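Local coordinates for protein putative hexulose 6 phosphate synthase (Salmonella typhimurium, PDB 3F4W) that is of unproven function but belongs to the orotidine 5'-phosphate decarboxylase/HUMPS family and folds as a TIM barrel, modelled as a pair of subunits, at residues E39-I44 and S70-D75; V81-L84 and L90-Q93; P34-E39 and A58-M63. All coordinates share one frame; numbering follows the deposited sequence.

Interaction 1: E39-I44 and S70-D75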
loop_
_atom_site.group_PDB
_atom_site.type_symbol
_atom_site.label_atom_id
_atom_site.label_comp_id
_atom_site.label_asym_id
_atom_site.label_seq_id
_atom_site.Cartn_x
_atom_site.Cartn_y
_atom_site.Cartn_z
ATOM N N GLU A 39 -8.036 -2.700 -10.667
ATOM C CA GLU A 39 -8.680 -1.905 -11.703
ATOM C C GLU A 39 -7.967 -0.585 -11.979
ATOM O O GLU A 39 -8.092 -0.015 -13.064
ATOM C CB GLU A 39 -10.138 -1.638 -11.302
ATOM C CG GLU A 39 -10.909 -0.744 -12.258
ATOM C CD GLU A 39 -11.072 -1.359 -13.633
ATOM O OE1 GLU A 39 -11.041 -2.604 -13.743
ATOM O OE2 GLU A 39 -11.241 -0.591 -14.602
ATOM N N GLY A 40 -7.224 -0.098 -10.994
ATOM C CA GLY A 40 -6.627 1.216 -11.089
ATOM C C GLY A 40 -7.625 2.324 -10.807
ATOM O O GLY A 40 -8.762 2.076 -10.391
ATOM N N VAL A 41 -7.190 3.555 -11.044
ATOM C CA VAL A 41 -7.983 4.739 -10.734
ATOM C C VAL A 41 -9.337 4.769 -11.453
ATOM O O VAL A 41 -10.262 5.469 -11.036
ATOM C CB VAL A 41 -7.171 6.018 -11.040
ATOM C CG1 VAL A 41 -8.053 7.092 -11.635
ATOM C CG2 VAL A 41 -6.463 6.505 -9.784
ATOM N N ASN A 42 -9.464 4.001 -12.528
ATOM C CA ASN A 42 -10.734 3.933 -13.236
ATOM C C ASN A 42 -11.884 3.481 -12.336
ATOM O O ASN A 42 -13.038 3.834 -12.569
ATOM C CB ASN A 42 -10.635 3.021 -14.452
ATOM C CG ASN A 42 -11.930 2.962 -15.225
ATOM O OD1 ASN A 42 -12.512 1.892 -15.405
ATOM N ND2 ASN A 42 -12.409 4.119 -15.660
ATOM N N ALA A 43 -11.564 2.694 -11.313
ATOM C CA ALA A 43 -12.576 2.234 -10.367
ATOM C C ALA A 43 -13.220 3.415 -9.644
ATOM O O ALA A 43 -14.440 3.478 -9.505
ATOM C CB ALA A 43 -11.969 1.266 -9.369
ATOM N N ILE A 44 -12.389 4.345 -9.184
ATOM C CA ILE A 44 -12.864 5.556 -8.524
ATOM C C ILE A 44 -13.707 6.403 -9.469
ATOM O O ILE A 44 -14.782 6.875 -9.104
ATOM C CB ILE A 44 -11.692 6.413 -8.018
ATOM C CG1 ILE A 44 -10.835 5.618 -7.030
ATOM C CG2 ILE A 44 -12.202 7.691 -7.367
ATOM C CD1 ILE A 44 -11.528 5.350 -5.717
ATOM N N SER A 70 -1.699 10.672 -3.607
ATOM C CA SER A 70 -2.921 11.293 -3.104
ATOM C C SER A 70 -3.605 12.125 -4.186
ATOM O O SER A 70 -4.818 12.027 -4.389
ATOM C CB SER A 70 -2.626 12.166 -1.878
ATOM O OG SER A 70 -2.283 11.369 -0.759
ATOM N N GLN A 71 -2.817 12.932 -4.885
ATOM C CA GLN A 71 -3.335 13.821 -5.922
ATOM C C GLN A 71 -3.948 13.025 -7.071
ATOM O O GLN A 71 -5.014 13.361 -7.582
ATOM C CB GLN A 71 -2.217 14.728 -6.438
ATOM C CG GLN A 71 -2.676 15.875 -7.313
ATOM C CD GLN A 71 -1.517 16.729 -7.788
ATOM O OE1 GLN A 71 -1.440 17.917 -7.485
ATOM N NE2 GLN A 71 -0.601 16.120 -8.527
ATOM N N LEU A 72 -3.263 11.960 -7.472
ATOM C CA LEU A 72 -3.776 11.062 -8.496
ATOM C C LEU A 72 -5.169 10.562 -8.122
ATOM O O LEU A 72 -6.072 10.497 -8.958
ATOM C CB LEU A 72 -2.828 9.873 -8.658
ATOM C CG LEU A 72 -3.319 8.757 -9.572
ATOM C CD1 LEU A 72 -3.331 9.251 -11.003
ATOM C CD2 LEU A 72 -2.437 7.533 -9.430
ATOM N N LEU A 73 -5.328 10.206 -6.853
ATOM C CA LEU A 73 -6.574 9.656 -6.343
ATOM C C LEU A 73 -7.661 10.720 -6.253
ATOM O O LEU A 73 -8.810 10.484 -6.630
ATOM C CB LEU A 73 -6.334 9.042 -4.962
ATOM C CG LEU A 73 -6.047 7.542 -4.832
ATOM C CD1 LEU A 73 -5.792 6.860 -6.162
ATOM C CD2 LEU A 73 -4.906 7.294 -3.847
ATOM N N PHE A 74 -7.297 11.894 -5.748
ATOM C CA PHE A 74 -8.254 12.984 -5.608
ATOM C C PHE A 74 -8.701 13.486 -6.972
ATOM O O PHE A 74 -9.888 13.721 -7.192
ATOM C CB PHE A 74 -7.675 14.128 -4.771
ATOM C CG PHE A 74 -7.575 13.815 -3.304
ATOM C CD1 PHE A 74 -8.659 13.289 -2.621
ATOM C CD2 PHE A 74 -6.406 14.063 -2.607
ATOM C CE1 PHE A 74 -8.577 13.002 -1.276
ATOM C CE2 PHE A 74 -6.316 13.779 -1.259
ATOM C CZ PHE A 74 -7.401 13.248 -0.592
ATOM N N ASP A 75 -7.747 13.639 -7.888
ATOM C CA ASP A 75 -8.060 14.028 -9.258
ATOM C C ASP A 75 -9.072 13.073 -9.886
ATOM O O ASP A 75 -9.869 13.470 -10.731
ATOM C CB ASP A 75 -6.796 14.066 -10.124
ATOM C CG ASP A 75 -5.935 15.287 -9.851
ATOM O OD1 ASP A 75 -6.392 16.182 -9.111
ATOM O OD2 ASP A 75 -4.802 15.350 -10.380
#

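Interaction 2: V81-L84 and L90-Q93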
loop_
_atom_site.group_PDB
_atom_site.type_symbol
_atom_site.label_atom_id
_atom_site.label_comp_id
_atom_site.label_asym_id
_atom_site.label_seq_id
_atom_site.Cartn_x
_atom_site.Cartn_y
_atom_site.Cartn_z
ATOM N N VAL A 81 -8.705 9.605 0.953
ATOM C CA VAL A 81 -7.663 8.622 0.669
ATOM C C VAL A 81 -7.085 8.152 1.993
ATOM O O VAL A 81 -7.055 8.909 2.960
ATOM C CB VAL A 81 -6.530 9.193 -0.210
ATOM C CG1 VAL A 81 -7.080 9.652 -1.557
ATOM C CG2 VAL A 81 -5.813 10.329 0.503
ATOM N N THR A 82 -6.639 6.899 2.044
ATOM C CA THR A 82 -6.012 6.384 3.255
ATOM C C THR A 82 -4.495 6.389 3.135
ATOM O O THR A 82 -3.940 6.086 2.080
ATOM C CB THR A 82 -6.476 4.952 3.616
ATOM O OG1 THR A 82 -6.233 4.072 2.511
ATOM C CG2 THR A 82 -7.954 4.933 3.973
ATOM N N VAL A 83 -3.845 6.759 4.231
ATOM C CA VAL A 83 -2.401 6.674 4.373
ATOM C C VAL A 83 -2.133 5.858 5.636
ATOM O O VAL A 83 -2.917 5.904 6.582
ATOM C CB VAL A 83 -1.762 8.075 4.502
ATOM C CG1 VAL A 83 -2.239 8.763 5.777
ATOM C CG2 VAL A 83 -0.251 7.980 4.494
ATOM N N LEU A 84 -1.046 5.098 5.646
ATOM C CA LEU A 84 -0.726 4.240 6.784
ATOM C C LEU A 84 -0.140 5.029 7.947
ATOM O O LEU A 84 0.798 5.801 7.770
ATOM C CB LEU A 84 0.259 3.149 6.363
ATOM C CG LEU A 84 -0.244 1.760 5.956
ATOM C CD1 LEU A 84 -1.746 1.709 5.766
ATOM C CD2 LEU A 84 0.499 1.287 4.706
ATOM N N LEU A 90 6.457 12.662 7.313
ATOM C CA LEU A 90 6.647 13.378 6.050
ATOM C C LEU A 90 5.594 12.973 5.026
ATOM O O LEU A 90 5.008 13.816 4.345
ATOM C CB LEU A 90 8.034 13.062 5.474
ATOM C CG LEU A 90 9.233 13.965 5.778
ATOM C CD1 LEU A 90 8.990 14.830 6.987
ATOM C CD2 LEU A 90 10.508 13.132 5.930
ATOM N N THR A 91 5.377 11.667 4.908
ATOM C CA THR A 91 4.413 11.127 3.958
ATOM C C THR A 91 2.983 11.478 4.359
ATOM O O THR A 91 2.168 11.859 3.522
ATOM C CB THR A 91 4.572 9.599 3.824
ATOM O OG1 THR A 91 5.857 9.306 3.264
ATOM C CG2 THR A 91 3.496 9.014 2.931
ATOM N N ILE A 92 2.677 11.355 5.644
ATOM C CA ILE A 92 1.347 11.706 6.118
ATOM C C ILE A 92 1.063 13.171 5.819
ATOM O O ILE A 92 -0.018 13.521 5.349
ATOM C CB ILE A 92 1.184 11.402 7.611
ATOM C CG1 ILE A 92 1.067 9.887 7.806
ATOM C CG2 ILE A 92 -0.036 12.123 8.175
ATOM C CD1 ILE A 92 1.055 9.445 9.237
ATOM N N GLN A 93 2.053 14.020 6.058
ATOM C CA GLN A 93 1.899 15.450 5.820
ATOM C C GLN A 93 1.755 15.802 4.333
ATOM O O GLN A 93 1.047 16.746 3.985
ATOM C CB GLN A 93 3.061 16.220 6.458
ATOM C CG GLN A 93 3.078 16.124 7.976
ATOM C CD GLN A 93 4.096 17.045 8.617
ATOM O OE1 GLN A 93 3.780 17.780 9.558
ATOM N NE2 GLN A 93 5.324 17.011 8.115
#

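Interaction 3: P34-E39 and A58-M63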
loop_
_atom_site.group_PDB
_atom_site.type_symbol
_atom_site.label_atom_id
_atom_site.label_comp_id
_atom_site.label_asym_id
_atom_site.label_seq_id
_atom_site.Cartn_x
_atom_site.Cartn_y
_atom_site.Cartn_z
ATOM N N PRO A 34 -7.119 -4.096 -2.841
ATOM C CA PRO A 34 -6.986 -5.056 -3.944
ATOM C C PRO A 34 -7.821 -4.629 -5.149
ATOM O O PRO A 34 -7.467 -4.912 -6.295
ATOM C CB PRO A 34 -7.545 -6.350 -3.350
ATOM C CG PRO A 34 -7.407 -6.189 -1.878
ATOM C CD PRO A 34 -7.623 -4.733 -1.612
ATOM N N PHE A 35 -8.923 -3.943 -4.875
ATOM C CA PHE A 35 -9.814 -3.442 -5.917
ATOM C C PHE A 35 -9.087 -2.352 -6.704
ATOM O O PHE A 35 -9.030 -2.393 -7.937
ATOM C CB PHE A 35 -11.109 -2.926 -5.269
ATOM C CG PHE A 35 -12.183 -2.524 -6.242
ATOM C CD1 PHE A 35 -12.061 -2.780 -7.597
ATOM C CD2 PHE A 35 -13.344 -1.914 -5.784
ATOM C CE1 PHE A 35 -13.065 -2.412 -8.482
ATOM C CE2 PHE A 35 -14.349 -1.543 -6.659
ATOM C CZ PHE A 35 -14.210 -1.792 -8.011
ATOM N N LEU A 36 -8.514 -1.389 -5.984
ATOM C CA LEU A 36 -7.675 -0.361 -6.593
ATOM C C LEU A 36 -6.544 -0.964 -7.418
ATOM O O LEU A 36 -6.290 -0.544 -8.544
ATOM C CB LEU A 36 -7.057 0.534 -5.522
ATOM C CG LEU A 36 -7.659 1.905 -5.252
ATOM C CD1 LEU A 36 -6.803 2.625 -4.221
ATOM C CD2 LEU A 36 -7.748 2.708 -6.538
ATOM N N ILE A 37 -5.840 -1.929 -6.837
ATOM C CA ILE A 37 -4.711 -2.556 -7.514
ATOM C C ILE A 37 -5.173 -3.303 -8.762
ATOM O O ILE A 37 -4.485 -3.322 -9.786
ATOM C CB ILE A 37 -3.978 -3.530 -6.576
ATOM C CG1 ILE A 37 -3.375 -2.766 -5.393
ATOM C CG2 ILE A 37 -2.912 -4.301 -7.332
ATOM C CD1 ILE A 37 -2.415 -1.668 -5.793
ATOM N N ARG A 38 -6.350 -3.909 -8.669
ATOM C CA ARG A 38 -6.930 -4.652 -9.779
ATOM C C ARG A 38 -7.255 -3.735 -10.951
ATOM O O ARG A 38 -6.801 -3.952 -12.075
ATOM C CB ARG A 38 -8.205 -5.347 -9.309
ATOM C CG ARG A 38 -8.818 -6.309 -10.297
ATOM C CD ARG A 38 -9.928 -7.087 -9.612
ATOM N NE ARG A 38 -9.881 -8.500 -9.963
ATOM C CZ ARG A 38 -10.199 -9.483 -9.131
ATOM N NH1 ARG A 38 -10.578 -9.206 -7.890
ATOM N NH2 ARG A 38 -10.126 -10.743 -9.538
ATOM N N GLU A 39 -8.036 -2.700 -10.667
ATOM C CA GLU A 39 -8.680 -1.905 -11.703
ATOM C C GLU A 39 -7.967 -0.585 -11.979
ATOM O O GLU A 39 -8.092 -0.015 -13.064
ATOM C CB GLU A 39 -10.138 -1.638 -11.302
ATOM C CG GLU A 39 -10.909 -0.744 -12.258
ATOM C CD GLU A 39 -11.072 -1.359 -13.633
ATOM O OE1 GLU A 39 -11.041 -2.604 -13.743
ATOM O OE2 GLU A 39 -11.241 -0.591 -14.602
ATOM N N ALA A 58 -10.803 6.127 -1.362
ATOM C CA ALA A 58 -9.809 5.286 -2.027
ATOM C C ALA A 58 -8.855 4.702 -0.993
ATOM O O ALA A 58 -8.049 5.425 -0.405
ATOM C CB ALA A 58 -9.035 6.092 -3.069
ATOM N N ASP A 59 -8.954 3.396 -0.764
ATOM C CA ASP A 59 -8.143 2.741 0.253
ATOM C C ASP A 59 -6.763 2.381 -0.287
ATOM O O ASP A 59 -6.409 1.204 -0.393
ATOM C CB ASP A 59 -8.839 1.489 0.779
ATOM C CG ASP A 59 -8.223 0.981 2.063
ATOM O OD1 ASP A 59 -7.534 1.766 2.748
ATOM O OD2 ASP A 59 -8.430 -0.205 2.389
ATOM N N ALA A 60 -5.990 3.405 -0.629
ATOM C CA ALA A 60 -4.663 3.206 -1.200
ATOM C C ALA A 60 -3.648 2.699 -0.174
ATOM O O ALA A 60 -2.652 2.073 -0.540
ATOM C CB ALA A 60 -4.174 4.495 -1.840
ATOM N N LYS A 61 -3.906 2.960 1.106
ATOM C CA LYS A 61 -2.958 2.608 2.164
ATOM C C LYS A 61 -1.560 3.108 1.813
ATOM O O LYS A 61 -0.583 2.353 1.845
ATOM C CB LYS A 61 -2.936 1.095 2.406
ATOM C CG LYS A 61 -4.123 0.563 3.195
ATOM C CD LYS A 61 -3.932 -0.911 3.524
ATOM C CE LYS A 61 -5.120 -1.477 4.285
ATOM N NZ LYS A 61 -6.301 -1.653 3.402
ATOM N N ILE A 62 -1.481 4.390 1.482
ATOM C CA ILE A 62 -0.239 5.022 1.063
ATOM C C ILE A 62 0.889 4.873 2.086
ATOM O O ILE A 62 0.692 5.069 3.288
ATOM C CB ILE A 62 -0.471 6.511 0.755
ATOM C CG1 ILE A 62 -1.431 6.654 -0.429
ATOM C CG2 ILE A 62 0.842 7.206 0.444
ATOM C CD1 ILE A 62 -1.858 8.082 -0.701
ATOM N N MET A 63 2.073 4.519 1.595
ATOM C CA MET A 63 3.235 4.310 2.447
ATOM C C MET A 63 4.370 5.236 2.025
ATOM O O MET A 63 5.298 5.491 2.791
ATOM C CB MET A 63 3.700 2.855 2.353
ATOM C CG MET A 63 4.813 2.482 3.325
ATOM S SD MET A 63 4.221 2.446 5.027
ATOM C CE MET A 63 5.735 2.172 5.955
#

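Interaction 1: E39-I44 and S70-D75
Asp75 N bonds to Gln71 O at 2.8 Å, closing the helical turn that spans Leu72 and Leu73, the two residues that reach over to Val41. This is the outer layer of a TIM barrel, where helix 66-75 lies beside the start of helix 42-50. Gly40, the first residue past helix 33-39, has a positive phi of 79° and turns the chain; Ala43 N bonds to Gly40 O just past the turn, and the side chain of Val41 points at helix 66-75.

One methyl of Val41 does most of the touching. Its CG2 lies 3.7 Å from CD1 of Leu73 and 3.9 Å from CG of Leu72, crossing both leucines at a slant. Leu72 gets there because its CG stands anti to the backbone N (chi1 173°), which brings the branch point itself to the valine. Leu73 also lies on Ala60 of strand 55-62, joining the helix layer to the barrel wall. The second subunit closes over the same patch: its Arg38 packs on Leu72 and its Ile37 on Leu73, while the backbone of Val41 hydrogen-bonds to it. One turn further on, CG2 of Ile44 makes only a loose approach, 4.5 Å, to the backbone O of Leu73.

Interaction 2: V81-L84 and L90-Q93
Strand residues 81-84 and helix residues 90-93 come closest at Val83 and Ile92, whose CA atoms are 6.5 Å apart, leaving room for a layer of side chains between them. Val83 points toward the helix, and both its methyls are used. CG1 and CG2 each lie 4.0 Å from CG1 of Ile92, so that the isoleucine methylene sits against the fork of the valine, the two side chains meeting at about a right angle. With chi1 at 64°, CG1 of Val83 lies between the backbone N and the carbonyl carbon; CG2, anti to the backbone N, then lies 4.2 Å from CG2 of Thr91.

The pair belongs to a beta-alpha-beta unit of the TIM barrel, in which strand 80-84 leads through helix 89-102 to the parallel strand 105-109. Val83 faces outward from the barrel wall here, and Val106 and Val108 of the next strand and Ile62 of the previous one also touch it. Its backbone is hydrogen-bonded to Val107, so the residue that meets the helix is also tied into the sheet.

Thr91 divides its two branches between two jobs. While its methyl turns to Val83, its OG1 hydrogen-bonds to OD2 of Asp138 in the second subunit, giving a buried hydroxyl a partner across the dimer interface. Leu84 takes the other direction: its side chain leads away from the helix and packs on Leu84 of the second subunit, and what it gives to this contact is its backbone. Ile92, extended beyond CG1 (chi2 174°), brings CD1 to 3.9 Å from the carbonyl O of Leu84.

Interaction 3: P34-E39 and A58-M63
The C-terminal end of the third barrel strand, 55-62, carries Asp59 and Lys61, the first two members of what looks like the Asp-x-Lys-x-x-Asp signature of the orotidine 5'-phosphate decarboxylase superfamily, and helix 33-39 packs across its back. Helix 34-39 and strand 58-62 run nearly perpendicular, 95° between their directions, with their axes 8.0 Å apart.

A single methyl bridges them. CD1 of Leu36 lies over the strand backbone, 3.7 Å from CA of Ala60 and 3.9 Å from C of Asp59, and it also reaches the two alanine methyls, at 4.0 Å for CB of Ala60 and 4.3 Å for CB of Ala58. The extended chi2 of Leu36 (-176°) carries that methyl forward to the strand. The strand is bent here by an inverse gamma turn centred on Asp59, closed by a weak bond from Ala60 N to Ala58 O.

Among the polar groups, Lys61 NZ forms a salt bridge of 2.8 Å with Asp59 OD2, arriving 36° out of the carboxylate plane. That OD2 also lies near Glu30 OE2, a close pair of carboxylates. Asp59 OD1 is held by the hydroxyl of Thr82, and Thr33 OG1 bonds to both Lys61 NZ and Asp59 O. Leu36 thus touches the strand by dispersion contacts alone, while the bonds from Thr82 and Thr33 probably help hold the orientation of Asp59 and Lys61.

In the fold
From the N terminus, helix 33-39 opens interaction 3, and its last residue, Glu39, is also the first of interaction 1. The chain then runs through helix 42-50 into strand 55-62, where interaction 3 closes; interaction 1 closes later, on helix 66-75, so the two cross. Interaction 2 follows in series and closes over a four-residue loop between strand 80-84 and helix 89-102. Their parts meet: Ile44 packs on Ala58, Leu73 on Val81, and strands 55-62 and 80-84 are neighbours in the sheet. Interactions 2 and 3 each join a barrel strand to a helix outside it, interaction 1 joins two neighbouring outer helices, and all three touch the second subunit.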